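Local coordinates for succinoglycan biosynthesis protein (Bacillus cereus ATCC 14579, PDB 2QGM) that probably acts as a hydrolase of the erythromycin esterase-like family, with a suggested part in succinoglycan biosynthesis, at residues Asp154-Pro159 and Lys163-Ile168. Residues are numbered along the deposited sequence; the frame is centred on the assembly and turned at random.
Sequences DYNADP and KKIQFI
Tyr-155 and Ile-165 meet where the end of helix 143-157 turns back, through a short loop, into strand 166-171, the outermost strand at one end of the mixed eight-stranded sheet in this erythromycin esterase-like fold. The apolar evidence is the approach of Ile-165 CD1 to Tyr-155 CD2 at 3.6 Å, with CG1 almost as near; the two side chains cross at about a right angle. A chi1 of -178° sets the tyrosine CG trans to the backbone N and lays the ring with its CD2 atom beside Ile-165. Val-101 of helix 87-104 touches both residues, extending this apolar patch.

Water supplies the clear polar link. It donates to Lys-163 O over 2.7 Å and also hydrogen-bonds Tyr-155 OH, bridging the end of the ring to the incoming backbone; Lys-163 O itself lies at the ring edge, 4.1 Å from Tyr-155 CE2.

Asn-156, buried, turns its carboxamide to the Lys-164 and Ile-165 backbone, and its CG comes within 3.9 Å of Lys-164 CB. Gln-126 of helix 115-127 also touches this asparagine. The lysine chain, bent at chi2 (-58°) and chi4 (-60°), passes beside the helix end, while its NZ hydrogen-bonds Asn-161 O in the connecting loop. Its aliphatic part thus makes the contact, with Lys-164 CE 3.4 Å from Asn-156 O.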
loop_
_atom_site.group_PDB
_atom_site.type_symbol
_atom_site.label_atom_id
_atom_site.label_comp_id
_atom_site.label_asym_id
_atom_site.label_seq_id
_atom_site.Cartn_x
_atom_site.Cartn_y
_atom_site.Cartn_z
ATOM N N ASP A 154 -9.993 -15.060 -10.219
ATOM C CA ASP A 154 -10.409 -15.444 -11.576
ATOM C C ASP A 154 -9.214 -15.470 -12.526
ATOM O O ASP A 154 -9.065 -16.404 -13.309
ATOM C CB ASP A 154 -11.460 -14.482 -12.145
ATOM C CG ASP A 154 -12.781 -14.534 -11.401
ATOM O OD1 ASP A 154 -13.065 -15.555 -10.735
ATOM O OD2 ASP A 154 -13.545 -13.548 -11.497
ATOM N N TYR A 155 -8.372 -14.440 -12.458
ATOM C CA TYR A 155 -7.196 -14.358 -13.321
ATOM C C TYR A 155 -6.314 -15.591 -13.092
ATOM O O TYR A 155 -5.897 -16.254 -14.042
ATOM C CB TYR A 155 -6.402 -13.069 -13.034
ATOM C CG TYR A 155 -5.185 -12.873 -13.935
ATOM C CD1 TYR A 155 -5.294 -12.247 -15.180
ATOM C CD2 TYR A 155 -3.934 -13.372 -13.565
ATOM C CE1 TYR A 155 -4.185 -12.135 -16.033
ATOM C CE2 TYR A 155 -2.822 -13.261 -14.410
ATOM C CZ TYR A 155 -2.957 -12.644 -15.639
ATOM O OH TYR A 155 -1.862 -12.549 -16.471
ATOM N N ASN A 156 -6.059 -15.910 -11.825
ATOM C CA ASN A 156 -5.235 -17.062 -11.469
ATOM C C ASN A 156 -5.895 -18.392 -11.821
ATOM O O ASN A 156 -5.222 -19.415 -11.948
ATOM C CB ASN A 156 -4.920 -17.043 -9.965
ATOM C CG ASN A 156 -3.818 -16.062 -9.610
ATOM O OD1 ASN A 156 -3.519 -15.849 -8.433
ATOM N ND2 ASN A 156 -3.205 -15.467 -10.618
ATOM N N ALA A 157 -7.214 -18.376 -11.976
ATOM C CA ALA A 157 -7.957 -19.591 -12.300
ATOM C C ALA A 157 -7.875 -19.931 -13.790
ATOM O O ALA A 157 -8.193 -21.049 -14.200
ATOM C CB ALA A 157 -9.412 -19.429 -11.877
ATOM N N ASP A 158 -7.458 -18.966 -14.599
ATOM C CA ASP A 158 -7.336 -19.194 -16.042
ATOM C C ASP A 158 -6.047 -19.975 -16.283
ATOM O O ASP A 158 -4.952 -19.431 -16.135
ATOM C CB ASP A 158 -7.282 -17.858 -16.779
ATOM C CG ASP A 158 -7.196 -18.025 -18.282
ATOM O OD1 ASP A 158 -7.050 -19.172 -18.758
ATOM O OD2 ASP A 158 -7.274 -17.002 -18.995
ATOM N N PRO A 159 -6.157 -21.257 -16.677
ATOM C CA PRO A 159 -4.963 -22.076 -16.918
ATOM C C PRO A 159 -4.022 -21.501 -17.975
ATOM O O PRO A 159 -2.865 -21.906 -18.071
ATOM C CB PRO A 159 -5.546 -23.432 -17.314
ATOM C CG PRO A 159 -6.805 -23.056 -18.024
ATOM C CD PRO A 159 -7.374 -21.958 -17.126
ATOM N N LYS A 163 1.953 -17.576 -15.172
ATOM C CA LYS A 163 2.557 -16.759 -14.125
ATOM C C LYS A 163 1.398 -16.177 -13.324
ATOM O O LYS A 163 0.689 -15.289 -13.800
ATOM C CB LYS A 163 3.397 -15.639 -14.741
ATOM C CG LYS A 163 4.472 -16.132 -15.701
ATOM C CD LYS A 163 5.408 -17.149 -15.048
ATOM C CE LYS A 163 6.170 -16.561 -13.868
ATOM N NZ LYS A 163 7.108 -17.562 -13.279
ATOM N N LYS A 164 1.214 -16.695 -12.113
ATOM C CA LYS A 164 0.122 -16.275 -11.234
ATOM C C LYS A 164 0.396 -15.018 -10.414
ATOM O O LYS A 164 1.536 -14.724 -10.061
ATOM C CB LYS A 164 -0.223 -17.411 -10.269
ATOM C CG LYS A 164 -0.446 -18.757 -10.937
ATOM C CD LYS A 164 -1.566 -18.691 -11.962
ATOM C CE LYS A 164 -1.922 -20.078 -12.465
ATOM N NZ LYS A 164 -0.744 -20.723 -13.107
ATOM N N ILE A 165 -0.664 -14.283 -10.105
ATOM C CA ILE A 165 -0.534 -13.086 -9.286
ATOM C C ILE A 165 -0.269 -13.573 -7.873
ATOM O O ILE A 165 -0.912 -14.514 -7.410
ATOM C CB ILE A 165 -1.843 -12.259 -9.262
ATOM C CG1 ILE A 165 -2.175 -11.735 -10.658
ATOM C CG2 ILE A 165 -1.709 -11.098 -8.286
ATOM C CD1 ILE A 165 -3.564 -11.104 -10.745
ATOM N N GLN A 166 0.680 -12.941 -7.191
ATOM C CA GLN A 166 0.996 -13.305 -5.819
ATOM C C GLN A 166 0.468 -12.179 -4.936
ATOM O O GLN A 166 0.659 -11.000 -5.240
ATOM C CB GLN A 166 2.515 -13.436 -5.636
ATOM C CG GLN A 166 3.151 -14.580 -6.433
ATOM C CD GLN A 166 2.628 -15.942 -6.019
ATOM O OE1 GLN A 166 2.550 -16.255 -4.828
ATOM N NE2 GLN A 166 2.282 -16.770 -7.000
ATOM N N PHE A 167 -0.215 -12.536 -3.856
ATOM C CA PHE A 167 -0.722 -11.527 -2.938
ATOM C C PHE A 167 0.222 -11.525 -1.745
ATOM O O PHE A 167 0.478 -12.583 -1.155
ATOM C CB PHE A 167 -2.139 -11.878 -2.475
ATOM C CG PHE A 167 -2.826 -10.754 -1.757
ATOM C CD1 PHE A 167 -2.364 -10.314 -0.513
ATOM C CD2 PHE A 167 -3.899 -10.099 -2.341
ATOM C CE1 PHE A 167 -2.968 -9.229 0.128
ATOM C CE2 PHE A 167 -4.510 -9.017 -1.710
ATOM C CZ PHE A 167 -4.046 -8.577 -0.473
ATOM N N ILE A 168 0.750 -10.349 -1.410
ATOM C CA ILE A 168 1.673 -10.211 -0.289
ATOM C C ILE A 168 1.145 -9.176 0.706
ATOM O O ILE A 168 0.793 -8.061 0.316
ATOM C CB ILE A 168 3.078 -9.731 -0.758
ATOM C CG1 ILE A 168 3.663 -10.691 -1.790
ATOM C CG2 ILE A 168 4.003 -9.577 0.434
ATOM C CD1 ILE A 168 3.391 -10.278 -3.214
HETATM O O HOH W 1 0.404 -14.546 -16.406
#